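Local coordinates for tryptophan synthase alpha chain (Chlamydia trachomatis, PDB 6V82), which probably performs the aldol cleavage of indoleglycerol phosphate to indole and glyceraldehyde 3-phosphate in the final step of tryptophan biosynthesis, at residues 5-10 against 40-45; 12-17 against 224-229; 34-39 against 85-90; 145-150 against 167-172; 201-206 against 219-224. All coordinates share one frame; numbering follows the deposited sequence.

Interaction 1 (5-10 against 40-45)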
# COMPACT_ATOMS: atom_id res chain seq x y z
N THR A 5 34.55 -44.56 27.50
CA THR A 5 36.00 -44.72 27.54
C THR A 5 36.40 -46.16 27.25
O THR A 5 37.40 -46.41 26.57
CB THR A 5 36.55 -44.26 28.89
OG1 THR A 5 36.23 -45.23 29.90
CG2 THR A 5 35.95 -42.92 29.28
N GLN A 6 35.61 -47.12 27.73
CA GLN A 6 35.88 -48.52 27.43
C GLN A 6 35.81 -48.78 25.93
O GLN A 6 36.71 -49.40 25.35
CB GLN A 6 34.91 -49.44 28.18
CG GLN A 6 35.36 -49.82 29.59
CD GLN A 6 36.64 -50.65 29.61
OE1 GLN A 6 37.71 -50.16 29.99
NE2 GLN A 6 36.54 -51.92 29.21
N VAL A 7 34.75 -48.30 25.27
CA VAL A 7 34.53 -48.68 23.88
C VAL A 7 35.61 -48.11 22.97
O VAL A 7 35.91 -48.70 21.92
CB VAL A 7 33.11 -48.27 23.42
CG1 VAL A 7 33.02 -46.78 23.17
CG2 VAL A 7 32.73 -49.04 22.17
N PHE A 8 36.21 -46.99 23.34
CA PHE A 8 37.26 -46.40 22.51
C PHE A 8 38.62 -47.04 22.73
O PHE A 8 39.59 -46.64 22.08
CB PHE A 8 37.34 -44.89 22.74
CG PHE A 8 36.38 -44.10 21.89
CD1 PHE A 8 35.23 -43.54 22.44
CD2 PHE A 8 36.62 -43.93 20.54
CE1 PHE A 8 34.35 -42.82 21.65
CE2 PHE A 8 35.74 -43.22 19.74
CZ PHE A 8 34.60 -42.67 20.30
N LYS A 9 38.72 -48.03 23.62
CA LYS A 9 39.92 -48.86 23.66
C LYS A 9 40.05 -49.67 22.36
O LYS A 9 41.16 -49.89 21.87
CB LYS A 9 39.89 -49.79 24.88
CG LYS A 9 39.97 -49.04 26.22
CD LYS A 9 39.80 -49.98 27.42
CE LYS A 9 40.46 -49.42 28.68
NZ LYS A 9 40.64 -50.47 29.74
N GLN A 10 38.92 -50.12 21.81
CA GLN A 10 38.91 -50.52 20.41
C GLN A 10 39.02 -49.27 19.56
O GLN A 10 38.62 -48.18 19.96
CB GLN A 10 37.62 -51.24 20.03
CG GLN A 10 37.01 -52.08 21.12
CD GLN A 10 35.54 -52.31 20.87
OE1 GLN A 10 34.74 -52.29 21.80
NE2 GLN A 10 35.17 -52.52 19.60
N VAL A 40 27.15 -51.34 14.42
CA VAL A 40 27.30 -49.99 14.97
C VAL A 40 27.80 -50.08 16.41
O VAL A 40 27.28 -50.87 17.21
CB VAL A 40 25.97 -49.22 14.87
CG1 VAL A 40 26.05 -47.89 15.62
CG2 VAL A 40 25.59 -48.98 13.39
N ASP A 41 28.81 -49.28 16.75
CA ASP A 41 29.44 -49.39 18.06
C ASP A 41 28.86 -48.45 19.10
O ASP A 41 28.94 -48.72 20.30
CB ASP A 41 30.95 -49.12 17.95
CG ASP A 41 31.64 -50.03 16.95
OD1 ASP A 41 32.10 -49.53 15.91
OD2 ASP A 41 31.73 -51.26 17.22
N ILE A 42 28.28 -47.34 18.66
CA ILE A 42 27.73 -46.33 19.55
C ILE A 42 26.44 -45.84 18.92
O ILE A 42 26.44 -45.43 17.76
CB ILE A 42 28.71 -45.16 19.75
CG1 ILE A 42 29.98 -45.64 20.45
CG2 ILE A 42 28.03 -44.03 20.50
CD1 ILE A 42 31.07 -44.59 20.53
N LEU A 43 25.36 -45.87 19.67
CA LEU A 43 24.10 -45.31 19.21
C LEU A 43 24.00 -43.85 19.62
O LEU A 43 24.23 -43.51 20.78
CB LEU A 43 22.91 -46.09 19.76
CG LEU A 43 22.71 -47.40 19.04
CD1 LEU A 43 21.48 -48.11 19.56
CD2 LEU A 43 22.62 -47.16 17.53
N GLU A 44 23.68 -42.98 18.66
CA GLU A 44 23.37 -41.59 18.95
C GLU A 44 21.88 -41.44 18.78
O GLU A 44 21.37 -41.47 17.66
CB GLU A 44 24.13 -40.61 18.07
CG GLU A 44 23.89 -39.16 18.47
CD GLU A 44 25.06 -38.24 18.12
OE1 GLU A 44 24.87 -37.33 17.27
OE2 GLU A 44 26.16 -38.43 18.69
N LEU A 45 21.18 -41.28 19.90
CA LEU A 45 19.73 -41.29 19.95
C LEU A 45 19.23 -39.85 20.03
O LEU A 45 19.52 -39.12 20.99
CB LEU A 45 19.27 -42.12 21.15
CG LEU A 45 17.80 -42.52 21.19
CD1 LEU A 45 17.43 -43.36 19.97
CD2 LEU A 45 17.55 -43.28 22.48
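Ile-42 meets Val-7 and Phe-8 at the N-terminal mouth of a TIM barrel. The short helix 4-7 and the type I turn after it lie across this mouth. Ile-42 is the first residue of strand 42-46, and its side chain points into the barrel. Its CB starts out toward the helix, and the CG1 branch, not CG2, makes the contact. CG1 leaves CB anti to the carbonyl carbon (chi1 -64°). Ile-42 CG1 comes 4.2 Å from Val-7 CG1. The chain then runs on extended (chi2 172°), which carries CD1 furthest toward the helix. CD1 sits between two partners. Ile-42 CD1 is 3.9 Å from Val-7 CG1, where the two side chains cross obliquely. Ile-42 CD1 is also 3.9 Å from Phe-8 CE1 and touches CZ next to it. Ile-42 and the Phe-8 side chain cross at about a right angle, with CD1 neither squarely over the ring face nor at its edge. The Phe-8 ring also meets Phe-171 and Pro-201, and Leu-13 packs on both Val-7 and Phe-8. The contact is therefore part of the apolar plug at the bottom of the barrel. The segments exchange no hydrogen bond. Asp-41 turns its OD1 to the backbone N of Cys-14 on the neighbouring strand. On the Asp-41 side, Val-7 CG2 rests 4.2 Å from the backbone O of Asp-41.

Interaction 2 (12-17 against 224-229)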
# COMPACT_ATOMS: atom_id res chain seq x y z
N LYS A 12 38.61 -47.04 15.84
CA LYS A 12 37.82 -46.80 14.63
C LYS A 12 36.39 -47.34 14.79
O LYS A 12 36.00 -48.37 14.24
CB LYS A 12 38.51 -47.42 13.41
CG LYS A 12 40.03 -47.17 13.37
CD LYS A 12 40.64 -47.62 12.04
CE LYS A 12 40.05 -48.95 11.55
NZ LYS A 12 40.29 -50.10 12.48
N LEU A 13 35.61 -46.57 15.55
CA LEU A 13 34.24 -46.91 15.89
C LEU A 13 33.26 -46.26 14.92
O LEU A 13 33.53 -45.23 14.30
CB LEU A 13 33.93 -46.45 17.32
CG LEU A 13 34.91 -46.92 18.40
CD1 LEU A 13 34.39 -46.51 19.76
CD2 LEU A 13 35.10 -48.44 18.33
N CYS A 14 32.09 -46.87 14.79
CA CYS A 14 31.02 -46.32 13.97
C CYS A 14 29.89 -45.85 14.89
O CYS A 14 29.34 -46.66 15.65
CB CYS A 14 30.48 -47.33 12.97
SG CYS A 14 28.88 -46.79 12.28
N ILE A 15 29.55 -44.57 14.80
CA ILE A 15 28.40 -44.01 15.51
C ILE A 15 27.22 -43.95 14.56
O ILE A 15 27.35 -43.47 13.42
CB ILE A 15 28.72 -42.61 16.07
CG1 ILE A 15 29.99 -42.64 16.92
CG2 ILE A 15 27.53 -42.08 16.86
CD1 ILE A 15 30.50 -41.25 17.31
N GLY A 16 26.07 -44.45 15.01
CA GLY A 16 24.86 -44.43 14.20
C GLY A 16 23.77 -43.60 14.83
O GLY A 16 23.46 -43.77 16.02
N TYR A 17 23.19 -42.69 14.05
CA TYR A 17 22.13 -41.81 14.54
C TYR A 17 20.75 -42.41 14.26
O TYR A 17 20.50 -42.92 13.16
CB TYR A 17 22.20 -40.43 13.88
CG TYR A 17 21.04 -39.56 14.32
CD1 TYR A 17 21.09 -38.88 15.52
CD2 TYR A 17 19.89 -39.45 13.54
CE1 TYR A 17 20.03 -38.09 15.93
CE2 TYR A 17 18.84 -38.67 13.93
CZ TYR A 17 18.90 -37.99 15.13
OH TYR A 17 17.83 -37.22 15.54
N PHE A 224 33.75 -42.50 13.00
CA PHE A 224 32.93 -41.74 12.08
C PHE A 224 31.47 -41.89 12.48
O PHE A 224 31.08 -42.87 13.12
CB PHE A 224 33.13 -42.18 10.62
CG PHE A 224 32.67 -43.58 10.34
CD1 PHE A 224 33.49 -44.66 10.63
CD2 PHE A 224 31.43 -43.81 9.79
CE1 PHE A 224 33.07 -45.95 10.37
CE2 PHE A 224 31.00 -45.10 9.52
CZ PHE A 224 31.82 -46.17 9.81
N ILE A 225 30.65 -40.91 12.10
CA ILE A 225 29.23 -40.92 12.42
C ILE A 225 28.43 -41.02 11.13
O ILE A 225 28.72 -40.31 10.15
CB ILE A 225 28.83 -39.70 13.26
CG1 ILE A 225 27.32 -39.67 13.49
CG2 ILE A 225 29.29 -38.40 12.62
CD1 ILE A 225 26.88 -38.62 14.50
N VAL A 226 27.46 -41.92 11.12
CA VAL A 226 26.46 -42.02 10.07
C VAL A 226 25.23 -41.29 10.59
O VAL A 226 24.43 -41.85 11.35
CB VAL A 226 26.14 -43.48 9.73
CG1 VAL A 226 25.08 -43.56 8.66
CG2 VAL A 226 27.40 -44.24 9.34
N LYS A 227 25.07 -40.03 10.20
CA LYS A 227 23.99 -39.19 10.73
C LYS A 227 22.69 -39.33 9.94
O LYS A 227 21.63 -39.51 10.54
CB LYS A 227 24.43 -37.72 10.74
CG LYS A 227 23.37 -36.75 11.24
CD LYS A 227 22.99 -37.07 12.69
CE LYS A 227 21.87 -36.16 13.19
NZ LYS A 227 22.29 -34.75 13.45
N THR A 228 22.76 -39.24 8.62
CA THR A 228 21.58 -39.22 7.75
C THR A 228 21.17 -40.60 7.25
O THR A 228 19.97 -40.91 7.21
CB THR A 228 21.83 -38.29 6.56
OG1 THR A 228 21.91 -36.93 7.01
CG2 THR A 228 20.73 -38.40 5.52
N ALA A 229 22.13 -41.46 6.88
CA ALA A 229 21.82 -42.61 6.02
C ALA A 229 20.76 -43.52 6.65
O ALA A 229 19.81 -43.93 5.96
CB ALA A 229 23.09 -43.39 5.70
O HOH W 1 20.64 -41.89 10.35
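Cys-14 and Phe-224 sit side by side on one face of the sheet, where the first and last strands of the TIM barrel, 13-19 and 223-226, run parallel. Four backbone hydrogen bonds join them. One of the inner two, from Ile-15 N to Phe-224 O, is 2.8 Å and almost straight. On this outer face Phe-224 CG lies between its backbone N and carbonyl carbon (chi1 66°). The ring offers a face to Cys-14, with Phe-224 CZ 3.6 Å from Cys-14 CB. The bump of Cys-14 SG fills the notch between this ring and Val-226 CG2. It stands oblique to the ring, a sulfur-aromatic contact with Cys-14 SG 4.5 Å from the Phe-224 centroid. Helix 211-218 packs on Phe-224. Gly-16 adds no bump beside Val-226. On the inner face Ile-15 and Ile-225 meet at a slant, CB to CB at 4.0 Å, and both touch Glu-44, a predicted proton acceptor. Beyond the last backbone bond a water donates to both Tyr-17 O and Lys-227 O. Here Lys-227 runs out beside Tyr-17 in the same direction. Its CE sits 3.5 Å above the Tyr-17 ring plane, over the centre. Lys-227 NZ is 4.8 Å from the ring centroid, a cation-pi contact. NZ also makes a salt bridge to Asp-55, the other predicted proton acceptor. The ring face probably helps to hold the ammonium group beside Asp-55.

Interaction 3 (34-39 against 85-90)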
# COMPACT_ATOMS: atom_id res chain seq x y z
N ALA A 34 18.64 -53.41 15.15
CA ALA A 34 19.13 -53.71 13.81
C ALA A 34 20.49 -53.07 13.56
O ALA A 34 21.35 -53.66 12.90
CB ALA A 34 18.10 -53.23 12.78
N LEU A 35 20.70 -51.86 14.10
CA LEU A 35 21.98 -51.19 13.89
C LEU A 35 23.09 -51.86 14.69
O LEU A 35 24.22 -51.99 14.22
CB LEU A 35 21.88 -49.70 14.26
CG LEU A 35 21.03 -48.82 13.36
CD1 LEU A 35 21.24 -47.38 13.71
CD2 LEU A 35 21.37 -49.09 11.91
N ILE A 36 22.76 -52.29 15.91
CA ILE A 36 23.74 -52.98 16.74
C ILE A 36 24.15 -54.29 16.07
O ILE A 36 25.35 -54.58 15.94
CB ILE A 36 23.17 -53.21 18.15
CG1 ILE A 36 23.04 -51.86 18.86
CG2 ILE A 36 24.05 -54.16 18.93
CD1 ILE A 36 22.30 -51.94 20.16
N GLN A 37 23.18 -55.07 15.60
CA GLN A 37 23.50 -56.31 14.90
C GLN A 37 24.27 -56.03 13.62
O GLN A 37 25.03 -56.88 13.15
CB GLN A 37 22.24 -57.09 14.57
CG GLN A 37 21.45 -57.47 15.79
CD GLN A 37 20.13 -58.10 15.43
OE1 GLN A 37 19.35 -57.53 14.66
NE2 GLN A 37 19.87 -59.29 15.98
N GLY A 38 24.08 -54.84 13.03
CA GLY A 38 24.79 -54.45 11.84
C GLY A 38 26.20 -53.95 12.07
O GLY A 38 26.89 -53.62 11.10
N GLY A 39 26.63 -53.86 13.33
CA GLY A 39 28.00 -53.51 13.67
C GLY A 39 28.21 -52.13 14.25
O GLY A 39 29.36 -51.78 14.54
N ALA A 85 17.33 -53.60 27.34
CA ALA A 85 16.86 -54.97 27.48
C ALA A 85 17.39 -55.88 26.38
O ALA A 85 17.25 -57.11 26.48
CB ALA A 85 15.34 -55.01 27.49
N PHE A 86 17.98 -55.31 25.33
CA PHE A 86 18.63 -56.06 24.27
C PHE A 86 20.14 -56.12 24.46
O PHE A 86 20.74 -57.19 24.32
CB PHE A 86 18.28 -55.44 22.91
CG PHE A 86 18.98 -56.09 21.76
CD1 PHE A 86 18.67 -57.39 21.39
CD2 PHE A 86 19.97 -55.41 21.07
CE1 PHE A 86 19.33 -58.01 20.33
CE2 PHE A 86 20.62 -56.01 19.99
CZ PHE A 86 20.31 -57.32 19.63
N ASN A 87 20.76 -54.99 24.78
CA ASN A 87 22.21 -54.90 24.80
C ASN A 87 22.60 -53.86 25.85
O ASN A 87 22.15 -52.71 25.79
CB ASN A 87 22.76 -54.51 23.42
CG ASN A 87 24.28 -54.56 23.33
OD1 ASN A 87 24.98 -53.90 24.11
ND2 ASN A 87 24.80 -55.33 22.38
N GLN A 88 23.44 -54.27 26.80
CA GLN A 88 23.88 -53.40 27.89
C GLN A 88 25.36 -53.04 27.80
O GLN A 88 25.95 -52.58 28.79
CB GLN A 88 23.54 -54.07 29.22
CG GLN A 88 22.04 -54.00 29.54
CD GLN A 88 21.60 -54.97 30.63
OE1 GLN A 88 22.22 -55.05 31.70
NE2 GLN A 88 20.52 -55.72 30.37
N GLU A 89 25.98 -53.22 26.63
CA GLU A 89 27.38 -52.88 26.38
C GLU A 89 27.54 -51.65 25.50
O GLU A 89 28.38 -50.79 25.78
CB GLU A 89 28.09 -54.06 25.72
CG GLU A 89 29.49 -54.39 26.23
CD GLU A 89 29.98 -55.77 25.75
OE1 GLU A 89 30.28 -56.66 26.60
OE2 GLU A 89 30.05 -55.97 24.51
N VAL A 90 26.76 -51.56 24.42
CA VAL A 90 26.81 -50.48 23.44
C VAL A 90 26.53 -49.13 24.10
O VAL A 90 25.47 -48.94 24.70
CB VAL A 90 25.81 -50.73 22.31
CG1 VAL A 90 25.72 -49.53 21.42
CG2 VAL A 90 26.23 -51.96 21.51
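Ile-36, in the last turn of helix 25-37, reaches tip to tip toward Val-90, with its CG2 4.0 Å from Val-90 CG2. The contact joins the C-terminal end of this outer helix of the TIM barrel to the loop that leads into strand 92-96. Ile-36 CG2 is the hub. It lies near the plane of the Phe-86 ring, at the edge, 4.0 Å from CE2. Asn-87 slants across Ile-36 and sets ND2 3.7 Å from the same methyl, Ile-36 CG2. Gln-37 meets Phe-86 at about a right angle, its CG touching ring CZ. The Gln-37 amide and the ring planes are 88° apart. Asn-87 OD1 accepts from Glu-89 N at 2.8 Å and from Val-90 N at 3.0 Å, the two donors coming from opposite faces of the amide plane. This Asx turn fixes the amide rotation and turns ND2 to the isoleucine. The helix ends in a Schellman motif at Gly-39, where phi is positive. No hydrogen bond crosses between the segments. The attraction is therefore mainly methyl and ring packing at the surface, while the polar bonds shape the loop that presents those groups.

Interaction 4 (145-150 against 167-172)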
# COMPACT_ATOMS: atom_id res chain seq x y z
N GLY A 145 26.86 -38.50 36.64
CA GLY A 145 27.67 -39.49 35.96
C GLY A 145 27.46 -39.63 34.47
O GLY A 145 27.90 -40.63 33.89
N LEU A 146 26.79 -38.68 33.83
CA LEU A 146 26.67 -38.67 32.39
C LEU A 146 27.84 -37.91 31.79
O LEU A 146 28.33 -36.93 32.37
CB LEU A 146 25.35 -38.02 31.95
CG LEU A 146 24.06 -38.72 32.38
CD1 LEU A 146 22.87 -37.79 32.22
CD2 LEU A 146 23.86 -39.99 31.58
N ASP A 147 28.30 -38.37 30.63
CA ASP A 147 29.41 -37.72 29.94
C ASP A 147 28.89 -36.60 29.05
O ASP A 147 28.13 -36.88 28.11
CB ASP A 147 30.18 -38.72 29.10
CG ASP A 147 31.01 -39.67 29.93
OD1 ASP A 147 31.21 -39.37 31.13
OD2 ASP A 147 31.45 -40.70 29.38
N PRO A 148 29.27 -35.35 29.29
CA PRO A 148 28.92 -34.28 28.34
C PRO A 148 29.78 -34.39 27.08
O PRO A 148 31.01 -34.35 27.14
CB PRO A 148 29.22 -32.99 29.12
CG PRO A 148 29.51 -33.43 30.54
CD PRO A 148 30.00 -34.83 30.46
N ILE A 149 29.11 -34.53 25.94
CA ILE A 149 29.78 -34.73 24.65
C ILE A 149 29.79 -33.38 23.93
O ILE A 149 28.75 -32.91 23.46
CB ILE A 149 29.07 -35.79 23.80
CG1 ILE A 149 28.82 -37.05 24.62
CG2 ILE A 149 29.92 -36.15 22.62
CD1 ILE A 149 30.09 -37.72 25.10
N LEU A 150 30.97 -32.77 23.84
CA LEU A 150 31.07 -31.40 23.34
C LEU A 150 31.63 -31.40 21.93
O LEU A 150 32.16 -32.41 21.45
CB LEU A 150 31.95 -30.57 24.28
CG LEU A 150 31.26 -29.87 25.45
CD1 LEU A 150 30.35 -30.80 26.22
CD2 LEU A 150 32.30 -29.27 26.39
N TYR A 167 34.58 -29.61 31.03
CA TYR A 167 33.35 -30.39 31.03
C TYR A 167 33.37 -31.60 30.10
O TYR A 167 32.53 -32.49 30.27
CB TYR A 167 32.16 -29.50 30.68
CG TYR A 167 31.91 -28.42 31.70
CD1 TYR A 167 31.53 -28.74 33.00
CD2 TYR A 167 32.06 -27.07 31.38
CE1 TYR A 167 31.30 -27.77 33.95
CE2 TYR A 167 31.84 -26.08 32.33
CZ TYR A 167 31.46 -26.44 33.61
OH TYR A 167 31.22 -25.48 34.56
N ALA A 168 34.29 -31.67 29.14
CA ALA A 168 34.26 -32.76 28.18
C ALA A 168 34.62 -34.09 28.84
O ALA A 168 35.56 -34.18 29.63
CB ALA A 168 35.22 -32.48 27.02
N ARG A 169 33.85 -35.12 28.51
CA ARG A 169 34.11 -36.49 28.94
C ARG A 169 33.79 -37.43 27.78
O ARG A 169 33.06 -37.07 26.85
CB ARG A 169 33.27 -36.90 30.16
CG ARG A 169 33.41 -36.02 31.40
CD ARG A 169 34.78 -36.17 32.04
NE ARG A 169 34.82 -35.52 33.34
CZ ARG A 169 35.20 -34.26 33.54
NH1 ARG A 169 35.58 -33.51 32.51
NH2 ARG A 169 35.20 -33.75 34.77
N GLY A 170 34.31 -38.64 27.85
CA GLY A 170 34.04 -39.63 26.83
C GLY A 170 34.82 -39.44 25.54
O GLY A 170 35.83 -40.12 25.31
N PHE A 171 34.35 -38.55 24.67
CA PHE A 171 35.05 -38.20 23.45
C PHE A 171 34.56 -36.83 23.01
O PHE A 171 33.53 -36.34 23.48
CB PHE A 171 34.83 -39.24 22.35
CG PHE A 171 33.42 -39.27 21.83
CD1 PHE A 171 33.09 -38.61 20.66
CD2 PHE A 171 32.43 -39.95 22.52
CE1 PHE A 171 31.78 -38.63 20.18
CE2 PHE A 171 31.13 -39.98 22.05
CZ PHE A 171 30.81 -39.32 20.87
N LEU A 172 35.31 -36.22 22.10
CA LEU A 172 35.00 -34.90 21.55
C LEU A 172 34.66 -35.03 20.08
O LEU A 172 35.37 -35.70 19.32
CB LEU A 172 36.18 -33.94 21.70
CG LEU A 172 36.22 -33.13 22.98
CD1 LEU A 172 37.54 -32.38 23.03
CD2 LEU A 172 35.04 -32.17 23.03
O HOH W 2 32.93 -34.11 25.21
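Arg-169 N donates to Pro-148 O at 3.2 Å, the one direct hydrogen bond between these segments. Around it the apolar groups close up. The Pro-148 ring lies beside the Arg-169 chain, with Pro-148 CD 3.7 Å from Arg-169 CG, and presents its CG to Tyr-167 O. Ile-149 puts CG2 over one face of the Phe-171 ring, 3.7 Å above the plane and offset toward the rim. Phe-171 CG lies between its backbone N and carbonyl carbon (chi1 68°), which sends the side chain back toward Ile-149. Leu-150 CB meets Leu-172 CD2 at 3.7 Å. Asp-147 and Arg-169 touch without a salt bridge. Asp-147 OD1 is 3.4 Å from Arg-169 CB but 5.7 Å from Arg-169 NE, because the arginine chain bends away at chi2. In the next shell, Arg-169 NH1 donates back to Ala-168 O at 3.0 Å and also to Glu-166 O. It thus ties its own chain to the end of helix 158-167. Gly-170, with positive phi, passes close to Asp-147 OD2. A water accepts from Leu-150 N at 2.7 Å. It lies near Pro-148 O and Phe-171 O as well, and cannot serve every acceptor around it at once. Together the segments form the base of one beta-alpha-beta unit of the TIM barrel: strand 147-153, helix 158-167 and strand 172-175. Helix 136-144 covers Pro-148 from outside, through Leu-141 and Leu-142. On the inside, Leu-4 of helix 4-7 packs on Ile-149 and Phe-171.

Interaction 5 (201-206 against 219-224)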
# COMPACT_ATOMS: atom_id res chain seq x y z
N PRO A 201 39.35 -39.30 22.87
CA PRO A 201 39.19 -39.58 21.44
C PRO A 201 38.50 -38.41 20.74
O PRO A 201 37.60 -37.77 21.29
CB PRO A 201 38.32 -40.85 21.41
CG PRO A 201 38.37 -41.39 22.80
CD PRO A 201 38.57 -40.22 23.70
N ILE A 202 38.96 -38.11 19.52
CA ILE A 202 38.41 -37.02 18.72
C ILE A 202 37.75 -37.64 17.51
O ILE A 202 38.39 -38.37 16.74
CB ILE A 202 39.50 -36.02 18.30
CG1 ILE A 202 40.37 -35.64 19.49
CG2 ILE A 202 38.87 -34.79 17.72
CD1 ILE A 202 39.60 -35.02 20.62
N VAL A 203 36.46 -37.37 17.33
CA VAL A 203 35.67 -37.96 16.26
C VAL A 203 35.26 -36.87 15.28
O VAL A 203 34.67 -35.86 15.68
CB VAL A 203 34.44 -38.70 16.80
CG1 VAL A 203 33.58 -39.22 15.65
CG2 VAL A 203 34.88 -39.84 17.70
N ASP A 204 35.59 -37.08 14.00
CA ASP A 204 35.11 -36.22 12.92
C ASP A 204 33.59 -36.27 12.84
O ASP A 204 33.00 -37.34 12.62
CB ASP A 204 35.74 -36.67 11.60
CG ASP A 204 35.63 -35.62 10.50
OD1 ASP A 204 34.60 -34.91 10.42
OD2 ASP A 204 36.59 -35.51 9.69
N ARG A 205 32.96 -35.11 13.01
CA ARG A 205 31.51 -34.96 13.07
C ARG A 205 30.84 -35.02 11.70
O ARG A 205 29.61 -35.01 11.62
CB ARG A 205 31.20 -33.64 13.78
CG ARG A 205 29.72 -33.29 14.02
CD ARG A 205 29.01 -34.25 14.96
NE ARG A 205 27.63 -33.83 15.20
CZ ARG A 205 26.71 -34.56 15.82
NH1 ARG A 205 27.01 -35.78 16.29
NH2 ARG A 205 25.47 -34.08 15.97
N ARG A 206 31.60 -35.11 10.61
CA ARG A 206 30.98 -35.02 9.29
C ARG A 206 30.14 -36.27 8.98
O ARG A 206 30.42 -37.37 9.45
CB ARG A 206 32.03 -34.81 8.21
CG ARG A 206 32.71 -36.06 7.69
CD ARG A 206 33.57 -35.71 6.48
NE ARG A 206 34.91 -35.23 6.85
CZ ARG A 206 35.23 -33.97 7.14
NH1 ARG A 206 36.48 -33.67 7.45
NH2 ARG A 206 34.31 -33.01 7.12
N ASN A 219 41.39 -42.63 8.97
CA ASN A 219 42.83 -42.41 8.92
C ASN A 219 43.30 -41.46 10.03
O ASN A 219 44.44 -41.57 10.49
CB ASN A 219 43.25 -41.83 7.57
CG ASN A 219 43.47 -42.89 6.51
OD1 ASN A 219 44.01 -43.96 6.80
ND2 ASN A 219 43.07 -42.58 5.28
N TYR A 220 42.45 -40.52 10.43
CA TYR A 220 42.82 -39.46 11.37
C TYR A 220 41.84 -39.31 12.52
O TYR A 220 42.21 -38.75 13.56
CB TYR A 220 42.94 -38.11 10.64
CG TYR A 220 41.70 -37.74 9.85
CD1 TYR A 220 41.59 -38.04 8.50
CD2 TYR A 220 40.62 -37.10 10.48
CE1 TYR A 220 40.44 -37.70 7.79
CE2 TYR A 220 39.48 -36.76 9.77
CZ TYR A 220 39.39 -37.07 8.43
OH TYR A 220 38.24 -36.73 7.74
N SER A 221 40.61 -39.78 12.37
CA SER A 221 39.58 -39.69 13.39
C SER A 221 39.48 -41.01 14.13
O SER A 221 39.77 -42.07 13.57
CB SER A 221 38.23 -39.33 12.75
OG SER A 221 37.21 -39.26 13.73
N ASP A 222 39.07 -40.95 15.40
CA ASP A 222 38.87 -42.16 16.19
C ASP A 222 37.54 -42.84 15.88
O ASP A 222 37.31 -43.96 16.35
CB ASP A 222 38.96 -41.82 17.68
CG ASP A 222 40.35 -41.35 18.07
OD1 ASP A 222 41.31 -42.11 17.85
OD2 ASP A 222 40.48 -40.20 18.55
N GLY A 223 36.67 -42.20 15.11
CA GLY A 223 35.46 -42.84 14.65
C GLY A 223 34.81 -41.97 13.60
O GLY A 223 35.25 -40.85 13.34
N PHE A 224 33.75 -42.50 13.00
CA PHE A 224 32.93 -41.74 12.08
C PHE A 224 31.47 -41.89 12.48
O PHE A 224 31.08 -42.87 13.12
CB PHE A 224 33.13 -42.18 10.62
CG PHE A 224 32.67 -43.58 10.34
CD1 PHE A 224 33.49 -44.66 10.63
CD2 PHE A 224 31.43 -43.81 9.79
CE1 PHE A 224 33.07 -45.95 10.37
CE2 PHE A 224 31.00 -45.10 9.52
CZ PHE A 224 31.82 -46.17 9.81
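Ser-221 OG takes a place in the backbone pairing of Asp-204. Asp-204 N donates to this hydroxyl at 2.7 Å, nearly straight (168°). The Ser-221 OG hydroxyl in turn donates a hydrogen bond to Gly-223 O at 2.6 Å, on a lone pair of that carbonyl. Ser-221 OG can do so because it stands anti to its backbone N (chi1 179°). Asp-222 substitutes in a like way. Its OD2 accepts from Ile-202 N through the anti lone pair, while Asp-222 N donates to Ile-202 O at 3.0 Å. Arg-195 gives the same carboxylate oxygen a salt bridge. Further along, Tyr-220 OH donates to Asp-204 OD2 at 2.8 Å, with that oxygen in the plane of the ring at its edge. Arg-206 NH1 makes a salt bridge to Asp-204 OD2 at 2.9 Å. Arg-206 N also binds Asp-204 OD1 in an Asx turn. Two partners grip OD2, which would probably stabilise its negative charge. Val-203 fills the inner side, with CG1 3.3 Å from Gly-223 O. This is the seam between the seventh and eighth TIM-barrel strands. Helix 211-218 links the two strands and packs on Asp-204. Helix 187-198 covers Ile-202, and strand 172-175 flanks its strand.

How the interactions relate
From the N terminus, interaction 1 closes the first loop, from the cap at the barrel mouth to the second strand. Interaction 3 crosses it: it starts on the first outer helix, inside that loop, and ends before the third strand. Interaction 2 crosses interaction 1 as well. It closes the longest loop, joining first and last strands, and encloses interactions 3, 4 and 5. Interactions 4 and 5 follow in series and close short loops over single helices. They meet where strand 172-175 pairs with 202-205. Interactions 2 and 5 share Phe-224 on the final strand. Phe-8 of interaction 1 touches residues of interactions 4 and 5 across the barrel floor.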